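Local structure of glycoside hydrolase family 81 (6FOP) at residues 220-225 against 251-256; 206-211 against 277-282; 126-131 against 259-264. The protein probably hydrolyses beta-1,3-glucans such as laminarin, as a family 81 glycoside hydrolase of the Clostridium thermocellum cellulosome. All blocks are in the same frame, centred on the assembly; numbering follows the deposited sequence.

Contact 1. Residues 220-225 against 251-256; sequences YAYCFV and VKEGTN
Cys223 and Val251 face each other as an antiparallel non-hydrogen-bonded pair where strands 223-235 and 240-251 meet at the open end of a long beta hairpin, and just beyond them Lys252 N donates a nearly straight bond (178°) to Tyr222 O at 2.8 Å. A type I turn from Tyr220 to Cys223 leads the chain into the first strand. On one side of the hairpin, two aromatic rings receive aliphatic chains. Lys252 lays CG over the centre of the Phe224 ring, a CH-pi contact of 3.8 Å to the centroid; the bend at its second torsion (chi2 -61°) then turns CD, and CE beyond it comes near CD2 of the same ring. Tyr222 and Glu253 instead run side by side in the same direction, with carboxylate and ring stacked at 21° between their planes; Glu253 CG comes to 3.6 Å from Tyr222 CG. The opposite face of that ring carries Ala221 CB. Both carboxylate oxygens have partners farther out: OE1 bonds Tyr200 OH and Ser178 N, and OE2 bonds Gln161 NE2, bonds that probably hold the flat group against the ring. On the Cys223 side, SG sits 4.0 Å from Val251 CG2 and 3.4 Å from Asn256 O.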
ATOM      1  N   TYR A 220      -2.214   1.461  31.248  1.00 15.22           N
ATOM      2  CA  TYR A 220      -1.197   1.394  30.175  1.00 13.86           C
ATOM      3  C   TYR A 220      -0.778   2.751  29.619  1.00 13.79           C
ATOM      4  O   TYR A 220       0.035   2.829  28.716  1.00 14.39           O
ATOM      5  CB  TYR A 220      -1.676   0.442  29.060  1.00 15.26           C
ATOM      6  CG  TYR A 220      -1.930  -0.938  29.610  1.00 15.45           C
ATOM      7  CD1 TYR A 220      -0.871  -1.796  29.906  1.00 15.51           C
ATOM      8  CD2 TYR A 220      -3.228  -1.338  29.971  1.00 16.68           C
ATOM      9  CE1 TYR A 220      -1.097  -3.049  30.449  1.00 16.74           C
ATOM     10  CE2 TYR A 220      -3.454  -2.574  30.527  1.00 18.11           C
ATOM     11  CZ  TYR A 220      -2.384  -3.420  30.771  1.00 17.96           C
ATOM     12  OH  TYR A 220      -2.617  -4.631  31.318  1.00 22.43           O
ATOM     13  N   ALA A 221      -1.243   3.844  30.237  1.00 12.90           N
ATOM     14  CA  ALA A 221      -0.979   5.197  29.718  1.00 13.36           C
ATOM     15  C   ALA A 221       0.466   5.628  29.813  1.00 12.79           C
ATOM     16  O   ALA A 221       0.887   6.570  29.117  1.00 13.96           O
ATOM     17  CB  ALA A 221      -1.873   6.242  30.402  1.00 14.29           C
ATOM     18  N   TYR A 222       1.223   4.982  30.693  1.00 12.83           N
ATOM     19  CA  TYR A 222       2.604   5.328  30.926  1.00 13.43           C
ATOM     20  C   TYR A 222       3.587   4.394  30.263  1.00 13.74           C
ATOM     21  O   TYR A 222       4.778   4.472  30.529  1.00 14.88           O
ATOM     22  CB  TYR A 222       2.867   5.534  32.449  1.00 13.93           C
ATOM     23  CG  TYR A 222       1.848   6.482  33.050  1.00 14.25           C
ATOM     24  CD1 TYR A 222       1.903   7.835  32.769  1.00 14.52           C
ATOM     25  CD2 TYR A 222       0.782   6.017  33.782  1.00 14.99           C
ATOM     26  CE1 TYR A 222       0.937   8.720  33.253  1.00 15.28           C
ATOM     27  CE2 TYR A 222      -0.192   6.889  34.289  1.00 15.28           C
ATOM     28  CZ  TYR A 222      -0.097   8.244  34.039  1.00 14.56           C
ATOM     29  OH  TYR A 222      -1.065   9.092  34.535  1.00 15.66           O
ATOM     30  N   CYS A 223       3.082   3.518  29.392  1.00 13.25           N
ATOM     31  CA  CYS A 223       3.915   2.620  28.593  1.00 13.23           C
ATOM     32  C   CYS A 223       4.062   3.271  27.229  1.00 12.79           C
ATOM     33  O   CYS A 223       3.270   3.048  26.316  1.00 13.33           O
ATOM     34  CB  CYS A 223       3.273   1.242  28.524  1.00 14.93           C
ATOM     35  SG  CYS A 223       3.282   0.375  30.108  1.00 15.98           S
ATOM     36  N   PHE A 224       5.028   4.159  27.110  1.00 12.94           N
ATOM     37  CA  PHE A 224       5.184   4.969  25.900  1.00 13.14           C
ATOM     38  C   PHE A 224       5.789   4.107  24.790  1.00 12.51           C
ATOM     39  O   PHE A 224       6.812   3.459  24.982  1.00 13.95           O
ATOM     40  CB  PHE A 224       6.099   6.161  26.178  1.00 13.50           C
ATOM     41  CG  PHE A 224       5.432   7.315  26.895  1.00 13.49           C
ATOM     42  CD1 PHE A 224       4.345   7.146  27.748  1.00 13.08           C
ATOM     43  CD2 PHE A 224       5.935   8.601  26.707  1.00 13.07           C
ATOM     44  CE1 PHE A 224       3.761   8.240  28.377  1.00 13.84           C
ATOM     45  CE2 PHE A 224       5.347   9.675  27.334  1.00 13.50           C
ATOM     46  CZ  PHE A 224       4.264   9.495  28.150  1.00 13.80           C
ATOM     47  N   VAL A 225       5.148   4.117  23.616  1.00 12.93           N
ATOM     48  CA  VAL A 225       5.672   3.371  22.471  1.00 13.57           C
ATOM     49  C   VAL A 225       6.869   4.104  21.911  1.00 13.61           C
ATOM     50  O   VAL A 225       6.772   5.262  21.544  1.00 16.66           O
ATOM     51  CB  VAL A 225       4.599   3.150  21.396  1.00 14.24           C
ATOM     52  CG1 VAL A 225       5.226   2.482  20.178  1.00 14.83           C
ATOM     53  CG2 VAL A 225       3.506   2.264  21.951  1.00 14.62           C
ATOM     54  N   VAL A 251       8.502   2.192  29.998  1.00 14.93           N
ATOM     55  CA  VAL A 251       7.580   2.413  31.104  1.00 14.58           C
ATOM     56  C   VAL A 251       8.012   3.638  31.913  1.00 14.20           C
ATOM     57  O   VAL A 251       9.057   3.634  32.582  1.00 16.10           O
ATOM     58  CB  VAL A 251       7.514   1.181  32.012  1.00 16.09           C
ATOM     59  CG1 VAL A 251       6.515   1.426  33.142  1.00 16.17           C
ATOM     60  CG2 VAL A 251       7.145  -0.075  31.222  1.00 17.34           C
ATOM     61  N   LYS A 252       7.195   4.679  31.869  1.00 14.72           N
ATOM     62  CA  LYS A 252       7.509   5.954  32.537  1.00 15.77           C
ATOM     63  C   LYS A 252       7.195   5.949  34.036  1.00 15.99           C
ATOM     64  O   LYS A 252       7.830   6.673  34.797  1.00 17.89           O
ATOM     65  CB  LYS A 252       6.821   7.125  31.856  1.00 16.13           C
ATOM     66  CG  LYS A 252       7.143   7.248  30.370  1.00 16.68           C
ATOM     67  CD  LYS A 252       8.637   7.456  30.120  1.00 17.83           C
ATOM     68  CE  LYS A 252       8.977   7.465  28.654  1.00 17.96           C
ATOM     69  NZ  LYS A 252      10.456   7.468  28.514  1.00 19.51           N
ATOM     70  N   GLU A 253       6.233   5.151  34.454  1.00 15.35           N
ATOM     71  CA  GLU A 253       5.938   4.932  35.882  1.00 16.34           C
ATOM     72  C   GLU A 253       5.037   3.728  35.985  1.00 16.88           C
ATOM     73  O   GLU A 253       4.455   3.300  34.980  1.00 16.39           O
ATOM     74  CB  GLU A 253       5.300   6.143  36.550  1.00 17.09           C
ATOM     75  CG  GLU A 253       3.981   6.562  35.938  1.00 16.59           C
ATOM     76  CD  GLU A 253       3.267   7.580  36.832  1.00 17.36           C
ATOM     77  OE1 GLU A 253       3.669   8.782  36.821  1.00 17.08           O
ATOM     78  OE2 GLU A 253       2.290   7.171  37.493  1.00 19.95           O
ATOM     79  N   GLY A 254       4.895   3.203  37.188  1.00 17.83           N
ATOM     80  CA  GLY A 254       3.986   2.122  37.507  1.00 19.54           C
ATOM     81  C   GLY A 254       4.562   0.751  37.229  1.00 20.50           C
ATOM     82  O   GLY A 254       5.645   0.623  36.691  1.00 22.55           O
ATOM     83  N   THR A 255       3.788  -0.278  37.581  1.00 22.67           N
ATOM     84  CA  THR A 255       4.217  -1.651  37.482  1.00 25.05           C
ATOM     85  C   THR A 255       3.519  -2.416  36.361  1.00 24.73           C
ATOM     86  O   THR A 255       3.742  -3.604  36.224  1.00 28.71           O
ATOM     87  CB  THR A 255       3.989  -2.372  38.821  1.00 28.28           C
ATOM     88  OG1 THR A 255       2.621  -2.189  39.212  1.00 33.08           O
ATOM     89  CG2 THR A 255       4.913  -1.780  39.911  1.00 31.19           C
ATOM     90  N   ASN A 256       2.695  -1.752  35.565  1.00 20.93           N
ATOM     91  CA  ASN A 256       2.126  -2.391  34.398  1.00 19.79           C
ATOM     92  C   ASN A 256       3.082  -2.255  33.219  1.00 18.91           C
ATOM     93  O   ASN A 256       3.756  -1.227  33.050  1.00 19.60           O
ATOM     94  CB  ASN A 256       0.764  -1.762  34.050  1.00 21.39           C
ATOM     95  CG  ASN A 256      -0.257  -1.947  35.157  1.00 25.03           C
ATOM     96  OD1 ASN A 256      -0.528  -3.068  35.557  1.00 35.92           O
ATOM     97  ND2 ASN A 256      -0.804  -0.867  35.661  1.00 24.18           N
TER

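Contact 2. Residues 206-211 against 277-282; sequences LPDNTV and LPYTYS
A proline ring set between two tyrosines makes this a mainly apolar contact, joining the loop that leads from strand 200-206 into helix 211-220 to the segment that runs into edge strand 280-283. Pro207 CG touches Tyr279 CD1 at 3.4 Å and also lies near CG and CB of that tyrosine, while its CD meets the hydroxyl end of Tyr281, with OH 3.8 Å away. Between the two side chains, Pro207 CB approaches the backbone Thr280 O at 3.9 Å. With CG anti to the carbonyl carbon (chi1 -61°), the Tyr281 ring comes up to the loop, CE1 at 4.1 Å from Leu206 C. The hydroxyl is fixed outside the contact, by Val205 O and Tyr217 OH.

The loop itself is shaped by Asp208. Its OD1 takes two bonds from Thr210: Thr210 N donates at 2.8 Å to the anti lone pair of OD1, closing an Asx turn, and OG1 donates at 2.7 Å from above the carboxylate plane. OD2 bonds Thr213 OG1. Thr210 is the N-cap of helix 211-220, whose Tyr217 packs on Leu206 and Pro207 and meets the Tyr279 ring with planes about 60° apart; strand 286-292 pairs with 280-283, through Tyr281 and Met288 among others.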
ATOM      1  N   LEU A 206     -11.031   7.308  24.395  1.00 15.77           N
ATOM      2  CA  LEU A 206     -11.689   6.244  25.144  1.00 16.08           C
ATOM      3  C   LEU A 206     -12.956   5.832  24.435  1.00 17.15           C
ATOM      4  O   LEU A 206     -13.592   6.650  23.796  1.00 19.17           O
ATOM      5  CB  LEU A 206     -12.043   6.759  26.543  1.00 16.65           C
ATOM      6  CG  LEU A 206     -10.863   7.288  27.346  1.00 16.76           C
ATOM      7  CD1 LEU A 206     -11.354   7.970  28.623  1.00 18.96           C
ATOM      8  CD2 LEU A 206      -9.867   6.197  27.674  1.00 18.05           C
ATOM      9  N   PRO A 207     -13.364   4.571  24.615  1.00 17.06           N
ATOM     10  CA  PRO A 207     -14.570   4.083  23.972  1.00 18.80           C
ATOM     11  C   PRO A 207     -15.847   4.416  24.749  1.00 19.90           C
ATOM     12  O   PRO A 207     -16.944   4.193  24.230  1.00 23.93           O
ATOM     13  CB  PRO A 207     -14.357   2.560  23.932  1.00 21.41           C
ATOM     14  CG  PRO A 207     -13.443   2.293  25.079  1.00 19.92           C
ATOM     15  CD  PRO A 207     -12.551   3.492  25.198  1.00 19.11           C
ATOM     16  N   ASP A 208     -15.720   4.923  25.973  1.00 19.73           N
ATOM     17  CA  ASP A 208     -16.892   5.244  26.797  1.00 21.18           C
ATOM     18  C   ASP A 208     -16.438   6.179  27.913  1.00 20.88           C
ATOM     19  O   ASP A 208     -15.253   6.465  28.018  1.00 20.71           O
ATOM     20  CB  ASP A 208     -17.560   3.951  27.342  1.00 21.88           C
ATOM     21  CG  ASP A 208     -16.663   3.157  28.257  1.00 22.62           C
ATOM     22  OD1 ASP A 208     -16.312   3.690  29.321  1.00 21.90           O
ATOM     23  OD2 ASP A 208     -16.281   2.004  27.904  1.00 23.48           O
ATOM     24  N   ASN A 209     -17.379   6.654  28.729  1.00 20.86           N
ATOM     25  CA  ASN A 209     -17.073   7.554  29.842  1.00 21.70           C
ATOM     26  C   ASN A 209     -17.178   6.888  31.201  1.00 21.86           C
ATOM     27  O   ASN A 209     -17.373   7.584  32.184  1.00 23.81           O
ATOM     28  CB  ASN A 209     -17.944   8.812  29.801  1.00 24.38           C
ATOM     29  CG  ASN A 209     -19.435   8.545  30.020  1.00 26.40           C
ATOM     30  OD1 ASN A 209     -19.901   7.403  30.130  1.00 26.05           O
ATOM     31  ND2 ASN A 209     -20.192   9.634  30.131  1.00 29.84           N
ATOM     32  N   THR A 210     -16.979   5.572  31.276  1.00 20.88           N
ATOM     33  CA  THR A 210     -17.019   4.908  32.564  1.00 20.30           C
ATOM     34  C   THR A 210     -15.658   4.995  33.257  1.00 21.19           C
ATOM     35  O   THR A 210     -14.594   5.007  32.622  1.00 21.74           O
ATOM     36  CB  THR A 210     -17.451   3.432  32.454  1.00 20.63           C
ATOM     37  OG1 THR A 210     -16.431   2.633  31.827  1.00 21.28           O
ATOM     38  CG2 THR A 210     -18.777   3.316  31.702  1.00 23.35           C
ATOM     39  N   VAL A 211     -15.724   4.988  34.592  1.00 21.02           N
ATOM     40  CA  VAL A 211     -14.500   5.014  35.386  1.00 21.57           C
ATOM     41  C   VAL A 211     -13.736   3.710  35.214  1.00 22.12           C
ATOM     42  O   VAL A 211     -12.533   3.722  35.181  1.00 22.12           O
ATOM     43  CB  VAL A 211     -14.829   5.313  36.867  1.00 25.35           C
ATOM     44  CG1 VAL A 211     -13.585   5.201  37.738  1.00 26.77           C
ATOM     45  CG2 VAL A 211     -15.432   6.703  36.971  1.00 28.52           C
ATOM     46  N   LEU A 277     -10.209  -7.336  23.248  1.00 15.81           N
ATOM     47  CA  LEU A 277     -10.817  -6.672  24.372  1.00 16.03           C
ATOM     48  C   LEU A 277     -12.237  -6.284  23.980  1.00 16.66           C
ATOM     49  O   LEU A 277     -12.617  -6.391  22.816  1.00 16.81           O
ATOM     50  CB  LEU A 277     -10.016  -5.414  24.716  1.00 16.45           C
ATOM     51  CG  LEU A 277      -8.551  -5.596  25.112  1.00 17.12           C
ATOM     52  CD1 LEU A 277      -7.912  -4.232  25.265  1.00 16.17           C
ATOM     53  CD2 LEU A 277      -8.417  -6.401  26.384  1.00 20.02           C
ATOM     54  N   PRO A 278     -13.059  -5.832  24.958  1.00 18.30           N
ATOM     55  CA  PRO A 278     -14.404  -5.394  24.588  1.00 19.37           C
ATOM     56  C   PRO A 278     -14.446  -4.131  23.745  1.00 18.88           C
ATOM     57  O   PRO A 278     -15.437  -3.867  23.046  1.00 21.25           O
ATOM     58  CB  PRO A 278     -15.075  -5.121  25.952  1.00 20.28           C
ATOM     59  CG  PRO A 278     -14.280  -5.880  26.941  1.00 22.47           C
ATOM     60  CD  PRO A 278     -12.884  -5.908  26.422  1.00 20.72           C
ATOM     61  N   TYR A 279     -13.390  -3.345  23.803  1.00 17.15           N
ATOM     62  CA  TYR A 279     -13.417  -1.999  23.272  1.00 16.77           C
ATOM     63  C   TYR A 279     -13.248  -1.965  21.765  1.00 15.83           C
ATOM     64  O   TYR A 279     -12.377  -2.661  21.208  1.00 16.29           O
ATOM     65  CB  TYR A 279     -12.294  -1.192  23.902  1.00 16.93           C
ATOM     66  CG  TYR A 279     -12.235  -1.263  25.397  1.00 18.58           C
ATOM     67  CD1 TYR A 279     -13.358  -0.959  26.181  1.00 20.27           C
ATOM     68  CD2 TYR A 279     -11.059  -1.634  26.033  1.00 18.60           C
ATOM     69  CE1 TYR A 279     -13.290  -1.007  27.557  1.00 22.15           C
ATOM     70  CE2 TYR A 279     -10.994  -1.696  27.405  1.00 20.72           C
ATOM     71  CZ  TYR A 279     -12.111  -1.382  28.160  1.00 21.65           C
ATOM     72  OH  TYR A 279     -12.051  -1.409  29.531  1.00 26.89           O
ATOM     73  N   THR A 280     -14.061  -1.142  21.109  1.00 16.46           N
ATOM     74  CA  THR A 280     -13.939  -0.920  19.668  1.00 15.05           C
ATOM     75  C   THR A 280     -13.989   0.567  19.375  1.00 15.65           C
ATOM     76  O   THR A 280     -14.476   1.365  20.219  1.00 17.45           O
ATOM     77  CB  THR A 280     -15.057  -1.612  18.879  1.00 17.15           C
ATOM     78  OG1 THR A 280     -16.332  -1.104  19.280  1.00 20.78           O
ATOM     79  CG2 THR A 280     -15.031  -3.114  19.083  1.00 17.44           C
ATOM     80  N   TYR A 281     -13.520   0.936  18.187  1.00 14.90           N
ATOM     81  CA  TYR A 281     -13.663   2.289  17.653  1.00 15.68           C
ATOM     82  C   TYR A 281     -14.311   2.231  16.287  1.00 15.94           C
ATOM     83  O   TYR A 281     -13.929   1.384  15.453  1.00 16.90           O
ATOM     84  CB  TYR A 281     -12.318   2.999  17.545  1.00 15.56           C
ATOM     85  CG  TYR A 281     -11.614   3.159  18.879  1.00 15.75           C
ATOM     86  CD1 TYR A 281     -11.964   4.190  19.738  1.00 16.12           C
ATOM     87  CD2 TYR A 281     -10.671   2.244  19.304  1.00 16.07           C
ATOM     88  CE1 TYR A 281     -11.341   4.330  20.968  1.00 16.00           C
ATOM     89  CE2 TYR A 281     -10.047   2.384  20.538  1.00 15.23           C
ATOM     90  CZ  TYR A 281     -10.425   3.414  21.378  1.00 14.77           C
ATOM     91  OH  TYR A 281      -9.780   3.545  22.586  1.00 15.16           O
ATOM     92  N   SER A 282     -15.260   3.120  16.042  1.00 16.22           N
ATOM     93  CA  SER A 282     -15.838   3.259  14.726  1.00 16.00           C
ATOM     94  C   SER A 282     -15.032   4.278  13.953  1.00 16.10           C
ATOM     95  O   SER A 282     -14.937   5.439  14.332  1.00 19.45           O
ATOM     96  CB  SER A 282     -17.283   3.714  14.848  1.00 18.86           C
ATOM     97  OG  SER A 282     -17.845   3.892  13.564  1.00 24.93           O
TER

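Contact 3. Residues 126-131 against 259-264; sequences TLMKGS and TILALY
Gly130 O accepts a hydrogen bond from Ala262 N at 2.8 Å, nearly straight at the hydrogen but with the donor 44° out of the carbonyl plane; between the two segments this is the one backbone bond, made by a tight turn to the edge of strand 260-263. This type II turn, Met128 to Ser131, begins at the last residue of strand 121-128. Beside it the Met128 chain, extended beyond CG, presses CE against Leu261 CD2 at 3.5 Å, tighter than usual for two carbons. At the far end Lys129, bent at its third and fourth torsions (chi3 -67°, chi4 -61°), gives NZ to Tyr264 OH at 2.9 Å. A water ties Ser131 OG (2.6 Å) to Thr259 OG1 and Ile260 O, donating to the latter two.

In the next shell, Lys129 NZ also bonds Tyr54 O and Ala55 O, forms a salt bridge with Glu474 and a cation-pi contact with Trp40, which would probably offset much of the charge of this buried lysine. His56 ND1 bonds Tyr264 OH, and Tyr133 N holds Ser131 OG. The turn connects strands 121-128 and 133-139 of the eight-stranded sheet, while strand 260-263 pairs with 286-292, and helix 211-220 packs on Ile260 through Tyr216 and Tyr217.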
ATOM      1  N   THR A 126       4.744  11.538  20.081  1.00 13.32           N
ATOM      2  CA  THR A 126       4.714  10.247  19.402  1.00 13.85           C
ATOM      3  C   THR A 126       3.263   9.977  18.993  1.00 13.43           C
ATOM      4  O   THR A 126       2.371   9.885  19.854  1.00 14.35           O
ATOM      5  CB  THR A 126       5.203   9.113  20.308  1.00 15.77           C
ATOM      6  OG1 THR A 126       6.542   9.391  20.711  1.00 15.96           O
ATOM      7  CG2 THR A 126       5.170   7.750  19.620  1.00 15.48           C
ATOM      8  N   LEU A 127       3.082   9.854  17.676  1.00 13.61           N
ATOM      9  CA  LEU A 127       1.795   9.586  17.021  1.00 13.58           C
ATOM     10  C   LEU A 127       1.881   8.176  16.431  1.00 13.58           C
ATOM     11  O   LEU A 127       2.900   7.830  15.819  1.00 14.09           O
ATOM     12  CB  LEU A 127       1.526  10.594  15.934  1.00 15.50           C
ATOM     13  CG  LEU A 127       1.823  12.048  16.284  1.00 16.02           C
ATOM     14  CD1 LEU A 127       1.524  12.930  15.077  1.00 17.36           C
ATOM     15  CD2 LEU A 127       1.099  12.524  17.540  1.00 16.76           C
ATOM     16  N   MET A 128       0.849   7.364  16.672  1.00 13.76           N
ATOM     17  CA  MET A 128       0.917   5.959  16.283  1.00 13.65           C
ATOM     18  C   MET A 128      -0.356   5.490  15.607  1.00 13.35           C
ATOM     19  O   MET A 128      -1.470   5.669  16.130  1.00 14.27           O
ATOM     20  CB  MET A 128       1.226   5.104  17.501  1.00 15.27           C
ATOM     21  CG  MET A 128       1.184   3.608  17.258  1.00 15.93           C
ATOM     22  SD  MET A 128       1.847   2.824  18.712  1.00 18.04           S
ATOM     23  CE  MET A 128       1.299   1.164  18.486  1.00 18.59           C
ATOM     24  N   LYS A 129      -0.165   4.866  14.451  1.00 13.04           N
ATOM     25  CA  LYS A 129      -1.240   4.224  13.710  1.00 12.88           C
ATOM     26  C   LYS A 129      -1.530   2.924  14.448  1.00 12.98           C
ATOM     27  O   LYS A 129      -0.609   2.143  14.713  1.00 14.01           O
ATOM     28  CB  LYS A 129      -0.802   3.954  12.291  1.00 13.34           C
ATOM     29  CG  LYS A 129      -1.788   3.152  11.459  1.00 13.00           C
ATOM     30  CD  LYS A 129      -1.478   3.222   9.965  1.00 13.78           C
ATOM     31  CE  LYS A 129      -1.681   4.588   9.369  1.00 12.96           C
ATOM     32  NZ  LYS A 129      -3.084   5.109   9.454  1.00 12.95           N
ATOM     33  N   GLY A 130      -2.785   2.680  14.778  1.00 12.74           N
ATOM     34  CA  GLY A 130      -3.140   1.525  15.563  1.00 12.86           C
ATOM     35  C   GLY A 130      -2.991   1.695  17.071  1.00 13.15           C
ATOM     36  O   GLY A 130      -2.974   0.694  17.798  1.00 14.78           O
ATOM     37  N   SER A 131      -2.942   2.933  17.562  1.00 13.72           N
ATOM     38  CA  SER A 131      -2.940   3.167  19.006  1.00 14.55           C
ATOM     39  C   SER A 131      -4.066   4.122  19.348  1.00 13.99           C
ATOM     40  O   SER A 131      -4.218   5.141  18.702  1.00 14.47           O
ATOM     41  CB  SER A 131      -1.642   3.793  19.491  1.00 14.40           C
ATOM     42  OG  SER A 131      -1.669   3.961  20.895  1.00 14.89           O
ATOM     43  N   THR A 259       0.474  -2.499  26.227  1.00 14.10           N
ATOM     44  CA  THR A 259      -0.250  -1.420  25.593  1.00 14.42           C
ATOM     45  C   THR A 259      -1.534  -1.958  24.985  1.00 13.94           C
ATOM     46  O   THR A 259      -1.837  -3.165  25.100  1.00 14.76           O
ATOM     47  CB  THR A 259       0.614  -0.641  24.571  1.00 14.71           C
ATOM     48  OG1 THR A 259      -0.027   0.589  24.238  1.00 14.77           O
ATOM     49  CG2 THR A 259       0.866  -1.413  23.289  1.00 14.81           C
ATOM     50  N   ILE A 260      -2.338  -1.032  24.478  1.00 13.46           N
ATOM     51  CA  ILE A 260      -3.572  -1.347  23.812  1.00 13.74           C
ATOM     52  C   ILE A 260      -3.342  -1.061  22.329  1.00 13.21           C
ATOM     53  O   ILE A 260      -3.015   0.056  21.953  1.00 14.55           O
ATOM     54  CB  ILE A 260      -4.739  -0.497  24.342  1.00 14.51           C
ATOM     55  CG1 ILE A 260      -4.958  -0.715  25.837  1.00 15.42           C
ATOM     56  CG2 ILE A 260      -6.017  -0.819  23.564  1.00 14.78           C
ATOM     57  CD1 ILE A 260      -5.934   0.265  26.481  1.00 15.90           C
ATOM     58  N   LEU A 261      -3.483  -2.093  21.503  1.00 14.12           N
ATOM     59  CA  LEU A 261      -3.326  -1.971  20.031  1.00 13.57           C
ATOM     60  C   LEU A 261      -4.719  -2.050  19.394  1.00 13.64           C
ATOM     61  O   LEU A 261      -5.542  -2.867  19.793  1.00 15.60           O
ATOM     62  CB  LEU A 261      -2.397  -3.029  19.465  1.00 14.24           C
ATOM     63  CG  LEU A 261      -0.970  -3.012  20.006  1.00 14.93           C
ATOM     64  CD1 LEU A 261      -0.231  -4.228  19.456  1.00 16.51           C
ATOM     65  CD2 LEU A 261      -0.269  -1.730  19.588  1.00 16.13           C
ATOM     66  N   ALA A 262      -4.946  -1.163  18.445  1.00 13.32           N
ATOM     67  CA  ALA A 262      -6.176  -1.103  17.679  1.00 13.41           C
ATOM     68  C   ALA A 262      -5.849  -1.714  16.302  1.00 13.70           C
ATOM     69  O   ALA A 262      -4.914  -1.302  15.640  1.00 13.74           O
ATOM     70  CB  ALA A 262      -6.669   0.336  17.535  1.00 14.31           C
ATOM     71  N   LEU A 263      -6.727  -2.615  15.862  1.00 13.24           N
ATOM     72  CA  LEU A 263      -6.552  -3.373  14.620  1.00 12.03           C
ATOM     73  C   LEU A 263      -7.627  -3.022  13.631  1.00 13.56           C
ATOM     74  O   LEU A 263      -8.785  -2.930  13.989  1.00 14.08           O
ATOM     75  CB  LEU A 263      -6.632  -4.881  14.902  1.00 12.82           C
ATOM     76  CG  LEU A 263      -5.364  -5.573  15.371  1.00 13.03           C
ATOM     77  CD1 LEU A 263      -4.831  -5.021  16.692  1.00 14.96           C
ATOM     78  CD2 LEU A 263      -5.613  -7.076  15.515  1.00 14.52           C
ATOM     79  N   TYR A 264      -7.216  -2.825  12.381  1.00 13.05           N
ATOM     80  CA  TYR A 264      -8.157  -2.635  11.294  1.00 12.84           C
ATOM     81  C   TYR A 264      -8.832  -3.959  10.911  1.00 13.16           C
ATOM     82  O   TYR A 264      -8.278  -5.051  11.180  1.00 13.64           O
ATOM     83  CB  TYR A 264      -7.416  -2.139  10.088  1.00 13.06           C
ATOM     84  CG  TYR A 264      -6.815  -0.754  10.137  1.00 13.14           C
ATOM     85  CD1 TYR A 264      -7.614   0.380  10.235  1.00 13.08           C
ATOM     86  CD2 TYR A 264      -5.429  -0.565  10.088  1.00 12.04           C
ATOM     87  CE1 TYR A 264      -7.062   1.654  10.185  1.00 13.01           C
ATOM     88  CE2 TYR A 264      -4.876   0.701   9.998  1.00 11.87           C
ATOM     89  CZ  TYR A 264      -5.682   1.810  10.070  1.00 12.39           C
ATOM     90  OH  TYR A 264      -5.079   3.043   9.943  1.00 13.08           O
TER
HETATM   91  O   HOH W   1      -0.766   1.609  21.657  1.00 15.90           O

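In the fold
Three long-range contacts illustrate how sheets of one beta-rich region are joined. Along the chain, 126-131 comes first, then 206-211, 220-225, 251-256, 259-264 and 277-282. Contact 1 therefore lies within the spans of both others, while contacts 2 and 3 interleave. Helix 211-220 links the first segments of contacts 2 and 1. Strands 260-263 and 280-283 flank 286-292 in one three-stranded sheet, which contacts 2 and 3 tie to the eight-stranded sheet; contact 1 closes the hairpin of another. Contacts 1 and 3, centres about 15 Å apart, touch, Val225 CG2 reaching Met128 SD at 3.7 Å; contacts 2 and 3, about 14 Å between centres, touch through Leu277 and Ile260; contacts 1 and 2, about 20 Å between centres, do not.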